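Local coordinates for protein beta-galactosidase (Trichoderma reesei, PDB 3OG2) that probably hydrolyses terminal non-reducing beta-D-galactose residues from beta-D-galactosides, as an N-glycosylated glycoside hydrolase of family 35, at residues D580-S592 and V602-G616. Numbering follows the deposited sequence. Where two conformers were deposited one is given.
Sequences DSVIINGGYLIRS and VQADFNVTTPLEIIG. With NAG (2-acetamido-2-deoxy-beta-D-glucopyranose), chain B.
Two antiparallel strand pairs join D580-S592 to V602-G616: 583-585 runs against 612-615, and 589-592 against 602-605, with classic beta bulges where Y588 and L589 face D605 and where R591 and S592 face Q603. The second pair belongs to the beta hairpin 589-605; the whole lies in domain 3 of this family 35 enzyme, where strand 558-559 continues the sheet beyond 583-585. Because the two pairs fold over one another, I584, I590, V602, A604, L612 and I614 share one apolar filling. I584 CD1 meets V602 CG1 tip to tip at 4.0 Å, while I590 CD1 reaches A604 CB at 3.7 Å. On the far side of the first pair, N585 and E613 cross: ND2 gives a nearly straight bond to OE1 (2.9 Å, 175°), received on the anti side, somewhat out of the carboxylate plane, and R537 adds a salt bridge to that same OE1. The hairpin carries a salt bridge across the contact. R591, extended from CG to NE, grips D605 side-on, NE to OD1 and NH2 to OD2, each at 2.8 Å. The carboxylate oxygens lie close to the guanidinium plane, yet the nitrogens come from above the carboxylate plane, the two groups being turned 48° apart. L589 CD2 covers one guanidinium face, D60 also pairs with NH2, and D605 receives further hydrogen bonds from T983 and G984; partners surround both charged groups, which would be expected to ease their burial. At the hairpin's open end, Y588 has CG anti to its own N (chi1 169°), which sends the ring across N607. N607 CB sits over one ring face, Y588 OH bonds to I354 N, and N607 ND2 is covalently linked to C1 of the N-glycan's NAG, whose O5 lies 3.3 Å from Y588 CD1 at the ring edge.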
loop_
_atom_site.group_PDB
_atom_site.type_symbol
_atom_site.label_atom_id
_atom_site.label_comp_id
_atom_site.label_asym_id
_atom_site.label_seq_id
_atom_site.Cartn_x
_atom_site.Cartn_y
_atom_site.Cartn_z
ATOM N N ASP A 580 -5.979 -11.221 -26.059
ATOM C CA ASP A 580 -7.136 -12.112 -26.154
ATOM C C ASP A 580 -7.779 -12.181 -24.779
ATOM O O ASP A 580 -7.084 -12.239 -23.744
ATOM C CB ASP A 580 -6.668 -13.505 -26.572
ATOM C CG ASP A 580 -6.169 -13.562 -27.997
ATOM O OD1 ASP A 580 -6.293 -12.581 -28.740
ATOM O OD2 ASP A 580 -5.634 -14.646 -28.347
ATOM N N SER A 581 -9.090 -12.153 -24.740
ATOM C CA SER A 581 -9.790 -12.024 -23.464
ATOM C C SER A 581 -11.193 -12.668 -23.526
ATOM O O SER A 581 -11.596 -13.100 -24.610
ATOM C CB SER A 581 -9.940 -10.539 -23.111
ATOM O OG SER A 581 -10.894 -9.928 -23.987
ATOM N N VAL A 582 -11.877 -12.695 -22.400
ATOM C CA VAL A 582 -13.323 -12.913 -22.397
ATOM C C VAL A 582 -13.872 -11.792 -21.529
ATOM O O VAL A 582 -13.210 -11.327 -20.580
ATOM C CB VAL A 582 -13.749 -14.279 -21.846
ATOM C CG1 VAL A 582 -13.088 -15.427 -22.611
ATOM C CG2 VAL A 582 -13.432 -14.380 -20.365
ATOM N N ILE A 583 -15.038 -11.304 -21.867
ATOM C CA ILE A 583 -15.653 -10.210 -21.143
ATOM C C ILE A 583 -16.739 -10.793 -20.242
ATOM O O ILE A 583 -17.542 -11.588 -20.730
ATOM C CB ILE A 583 -16.250 -9.155 -22.087
ATOM C CG1 ILE A 583 -15.160 -8.521 -22.978
ATOM C CG2 ILE A 583 -17.009 -8.095 -21.312
ATOM C CD1 ILE A 583 -15.674 -7.708 -24.136
ATOM N N ILE A 584 -16.699 -10.447 -18.951
ATOM C CA ILE A 584 -17.692 -11.035 -18.034
ATOM C C ILE A 584 -18.411 -9.904 -17.323
ATOM O O ILE A 584 -17.774 -9.015 -16.738
ATOM C CB ILE A 584 -17.029 -12.014 -17.040
ATOM C CG1 ILE A 584 -16.394 -13.182 -17.798
ATOM C CG2 ILE A 584 -18.031 -12.467 -15.954
ATOM C CD1 ILE A 584 -15.703 -14.254 -16.991
ATOM N N ASN A 585 -19.748 -9.965 -17.360
ATOM C CA ASN A 585 -20.576 -8.993 -16.640
ATOM C C ASN A 585 -21.109 -9.669 -15.369
ATOM O O ASN A 585 -21.932 -10.624 -15.506
ATOM C CB ASN A 585 -21.698 -8.532 -17.563
ATOM C CG ASN A 585 -22.788 -7.763 -16.858
ATOM O OD1 ASN A 585 -22.564 -7.188 -15.792
ATOM N ND2 ASN A 585 -23.985 -7.782 -17.474
ATOM N N GLY A 586 -20.671 -9.213 -14.215
ATOM C CA GLY A 586 -21.137 -9.741 -12.953
ATOM C C GLY A 586 -19.961 -10.202 -12.122
ATOM O O GLY A 586 -18.880 -10.589 -12.624
ATOM N N GLY A 587 -20.164 -10.189 -10.814
ATOM C CA GLY A 587 -19.185 -10.744 -9.878
ATOM C C GLY A 587 -18.480 -9.649 -9.104
ATOM O O GLY A 587 -18.228 -8.550 -9.597
ATOM N N TYR A 588 -18.100 -9.986 -7.860
ATOM C CA TYR A 588 -17.291 -9.098 -7.038
ATOM C C TYR A 588 -15.839 -9.056 -7.493
ATOM O O TYR A 588 -15.151 -8.038 -7.342
ATOM C CB TYR A 588 -17.393 -9.595 -5.624
ATOM C CG TYR A 588 -16.461 -9.037 -4.580
ATOM C CD1 TYR A 588 -16.648 -7.812 -3.934
ATOM C CD2 TYR A 588 -15.365 -9.823 -4.211
ATOM C CE1 TYR A 588 -15.786 -7.342 -2.969
ATOM C CE2 TYR A 588 -14.490 -9.386 -3.220
ATOM C CZ TYR A 588 -14.710 -8.139 -2.627
ATOM O OH TYR A 588 -13.851 -7.716 -1.642
ATOM N N LEU A 589 -15.375 -10.170 -8.074
ATOM C CA LEU A 589 -14.050 -10.257 -8.632
ATOM C C LEU A 589 -14.040 -11.388 -9.669
ATOM O O LEU A 589 -14.530 -12.482 -9.352
ATOM C CB LEU A 589 -12.996 -10.584 -7.557
ATOM C CG LEU A 589 -11.555 -10.773 -8.036
ATOM C CD1 LEU A 589 -11.000 -9.498 -8.714
ATOM C CD2 LEU A 589 -10.665 -11.124 -6.842
ATOM N N ILE A 590 -13.477 -11.147 -10.847
ATOM C CA ILE A 590 -13.090 -12.252 -11.727
ATOM C C ILE A 590 -11.585 -12.338 -11.708
ATOM O O ILE A 590 -10.909 -11.375 -12.049
ATOM C CB ILE A 590 -13.614 -12.048 -13.156
ATOM C CG1 ILE A 590 -15.134 -11.920 -13.142
ATOM C CG2 ILE A 590 -13.082 -13.146 -14.052
ATOM C CD1 ILE A 590 -15.894 -13.179 -12.726
ATOM N N ARG A 591 -11.089 -13.464 -11.204
ATOM C CA ARG A 591 -9.662 -13.640 -11.034
ATOM C C ARG A 591 -9.006 -14.122 -12.308
ATOM O O ARG A 591 -7.902 -13.652 -12.622
ATOM C CB ARG A 591 -9.368 -14.680 -9.924
ATOM C CG ARG A 591 -9.807 -14.174 -8.548
ATOM C CD ARG A 591 -9.611 -15.350 -7.514
ATOM N NE ARG A 591 -10.038 -14.820 -6.221
ATOM C CZ ARG A 591 -9.276 -14.095 -5.426
ATOM N NH1 ARG A 591 -8.000 -13.829 -5.691
ATOM N NH2 ARG A 591 -9.821 -13.638 -4.303
ATOM N N SER A 592 -9.604 -15.064 -13.013
ATOM C CA SER A 592 -8.919 -15.663 -14.175
ATOM C C SER A 592 -9.940 -16.459 -14.957
ATOM O O SER A 592 -11.000 -16.833 -14.449
ATOM C CB SER A 592 -7.822 -16.625 -13.707
ATOM O OG SER A 592 -8.348 -17.721 -12.959
ATOM N N VAL A 602 -13.826 -20.444 -15.031
ATOM C CA VAL A 602 -13.696 -19.110 -14.480
ATOM C C VAL A 602 -13.405 -19.235 -12.974
ATOM O O VAL A 602 -14.112 -19.991 -12.299
ATOM C CB VAL A 602 -15.012 -18.351 -14.698
ATOM C CG1 VAL A 602 -14.876 -16.918 -14.173
ATOM C CG2 VAL A 602 -15.433 -18.368 -16.171
ATOM N N GLN A 603 -12.453 -18.466 -12.496
ATOM C CA GLN A 603 -12.286 -18.318 -11.063
ATOM C C GLN A 603 -12.825 -16.956 -10.640
ATOM O O GLN A 603 -12.399 -15.961 -11.245
ATOM C CB GLN A 603 -10.789 -18.453 -10.698
ATOM C CG GLN A 603 -10.237 -19.849 -10.996
ATOM C CD GLN A 603 -10.900 -20.968 -10.211
ATOM O OE1 GLN A 603 -11.367 -21.960 -10.830
ATOM N NE2 GLN A 603 -10.933 -20.870 -8.877
ATOM N N ALA A 604 -13.702 -16.929 -9.669
ATOM C CA ALA A 604 -14.441 -15.715 -9.345
ATOM C C ALA A 604 -14.731 -15.635 -7.838
ATOM O O ALA A 604 -14.775 -16.692 -7.204
ATOM C CB ALA A 604 -15.758 -15.722 -10.085
ATOM N N ASP A 605 -14.931 -14.425 -7.361
ATOM C CA ASP A 605 -15.414 -14.235 -5.999
ATOM C C ASP A 605 -16.768 -13.522 -6.046
ATOM O O ASP A 605 -17.003 -12.686 -6.913
ATOM C CB ASP A 605 -14.477 -13.398 -5.128
ATOM C CG ASP A 605 -13.186 -14.123 -4.797
ATOM O OD1 ASP A 605 -12.724 -14.999 -5.548
ATOM O OD2 ASP A 605 -12.581 -13.795 -3.703
ATOM N N PHE A 606 -17.624 -13.889 -5.103
ATOM C CA PHE A 606 -18.942 -13.322 -5.005
ATOM C C PHE A 606 -19.228 -12.837 -3.580
ATOM O O PHE A 606 -19.119 -13.591 -2.611
ATOM C CB PHE A 606 -19.998 -14.391 -5.341
ATOM C CG PHE A 606 -19.776 -14.965 -6.722
ATOM C CD1 PHE A 606 -20.200 -14.259 -7.849
ATOM C CD2 PHE A 606 -19.162 -16.209 -6.870
ATOM C CE1 PHE A 606 -20.023 -14.766 -9.128
ATOM C CE2 PHE A 606 -18.986 -16.713 -8.163
ATOM C CZ PHE A 606 -19.402 -16.007 -9.281
ATOM N N ASN A 607 -19.565 -11.557 -3.425
ATOM C CA ASN A 607 -19.903 -11.072 -2.079
ATOM C C ASN A 607 -21.421 -10.859 -1.960
ATOM O O ASN A 607 -21.905 -10.682 -0.821
ATOM C CB ASN A 607 -19.170 -9.798 -1.685
ATOM C CG ASN A 607 -19.618 -8.576 -2.487
ATOM O OD1 ASN A 607 -20.076 -8.696 -3.627
ATOM N ND2 ASN A 607 -19.488 -7.411 -1.856
ATOM N N VAL A 608 -22.127 -10.905 -3.079
ATOM C CA VAL A 608 -23.572 -10.782 -3.114
ATOM C C VAL A 608 -24.027 -11.705 -4.236
ATOM O O VAL A 608 -23.285 -12.116 -5.142
ATOM C CB VAL A 608 -24.068 -9.364 -3.396
ATOM C CG1 VAL A 608 -23.655 -8.452 -2.280
ATOM C CG2 VAL A 608 -23.577 -8.870 -4.757
ATOM N N THR A 609 -25.316 -12.052 -4.251
ATOM C CA THR A 609 -25.740 -12.909 -5.376
ATOM C C THR A 609 -25.759 -12.053 -6.630
ATOM O O THR A 609 -26.001 -10.839 -6.672
ATOM C CB THR A 609 -27.060 -13.590 -5.066
ATOM O OG1 THR A 609 -27.942 -12.511 -4.888
ATOM C CG2 THR A 609 -26.941 -14.378 -3.775
ATOM N N THR A 610 -25.473 -12.712 -7.761
ATOM C CA THR A 610 -25.446 -12.097 -9.085
ATOM C C THR A 610 -25.456 -13.194 -10.125
ATOM O O THR A 610 -24.860 -14.232 -9.847
ATOM C CB THR A 610 -24.188 -11.219 -9.226
ATOM O OG1 THR A 610 -24.133 -10.678 -10.550
ATOM C CG2 THR A 610 -22.914 -12.045 -9.006
ATOM N N PRO A 611 -26.017 -12.969 -11.292
ATOM C CA PRO A 611 -25.731 -13.837 -12.417
ATOM C C PRO A 611 -24.356 -13.502 -12.956
ATOM O O PRO A 611 -23.732 -12.497 -12.596
ATOM C CB PRO A 611 -26.778 -13.477 -13.492
ATOM C CG PRO A 611 -27.350 -12.178 -13.044
ATOM C CD PRO A 611 -26.960 -11.883 -11.649
ATOM N N LEU A 612 -23.860 -14.330 -13.840
ATOM C CA LEU A 612 -22.648 -14.041 -14.608
ATOM C C LEU A 612 -23.042 -14.123 -16.075
ATOM O O LEU A 612 -23.613 -15.125 -16.488
ATOM C CB LEU A 612 -21.531 -15.068 -14.419
ATOM C CG LEU A 612 -20.696 -15.050 -13.176
ATOM C CD1 LEU A 612 -19.600 -16.099 -13.331
ATOM C CD2 LEU A 612 -20.143 -13.643 -12.903
ATOM N N GLU A 613 -22.683 -13.089 -16.827
ATOM C CA GLU A 613 -22.898 -13.080 -18.265
ATOM C C GLU A 613 -21.526 -13.096 -18.948
ATOM O O GLU A 613 -20.678 -12.283 -18.639
ATOM C CB GLU A 613 -23.691 -11.861 -18.697
ATOM C CG GLU A 613 -23.876 -11.737 -20.216
ATOM C CD GLU A 613 -24.563 -10.411 -20.529
ATOM O OE1 GLU A 613 -24.209 -9.332 -19.962
ATOM O OE2 GLU A 613 -25.485 -10.360 -21.391
ATOM N N ILE A 614 -21.328 -14.069 -19.800
ATOM C CA ILE A 614 -20.043 -14.277 -20.474
ATOM C C ILE A 614 -20.160 -13.863 -21.921
ATOM O O ILE A 614 -21.041 -14.385 -22.615
ATOM C CB ILE A 614 -19.647 -15.760 -20.421
ATOM C CG1 ILE A 614 -19.971 -16.373 -19.082
ATOM C CG2 ILE A 614 -18.175 -15.902 -20.781
ATOM C CD1 ILE A 614 -19.135 -16.021 -17.935
ATOM N N ILE A 615 -19.328 -12.932 -22.318
ATOM C CA ILE A 615 -19.400 -12.353 -23.671
ATOM C C ILE A 615 -18.134 -12.662 -24.416
ATOM O O ILE A 615 -17.034 -12.365 -23.893
ATOM C CB ILE A 615 -19.650 -10.834 -23.547
ATOM C CG1 ILE A 615 -20.987 -10.542 -22.834
ATOM C CG2 ILE A 615 -19.573 -10.127 -24.892
ATOM C CD1 ILE A 615 -21.069 -9.126 -22.262
ATOM N N GLY A 616 -18.241 -13.266 -25.584
ATOM C CA GLY A 616 -17.054 -13.615 -26.367
ATOM C C GLY A 616 -16.601 -15.014 -26.089
ATOM O O GLY A 616 -15.488 -15.253 -25.638
HETATM C C1 NAG B . -20.041 -6.244 -2.451
HETATM C C2 NAG B . -20.277 -5.210 -1.311
HETATM C C3 NAG B . -20.797 -3.900 -1.894
HETATM C C4 NAG B . -19.753 -3.390 -2.948
HETATM C C5 NAG B . -19.494 -4.517 -3.979
HETATM C C6 NAG B . -18.341 -4.128 -4.904
HETATM C C7 NAG B . -21.037 -6.410 0.680
HETATM C C8 NAG B . -22.226 -6.868 1.464
HETATM N N2 NAG B . -21.307 -5.732 -0.440
HETATM O O3 NAG B . -20.828 -2.947 -0.818
HETATM O O4 NAG B . -20.377 -2.330 -3.668
HETATM O O5 NAG B . -19.017 -5.656 -3.263
HETATM O O6 NAG B . -18.317 -5.072 -5.970
HETATM O O7 NAG B . -19.868 -6.731 0.962
HETATM O O HOH W 1 -12.815 -15.281 -25.866
HETATM O O HOH W 2 -24.726 -10.469 -14.924
HETATM O O HOH W 3 -22.603 -8.394 -10.285
#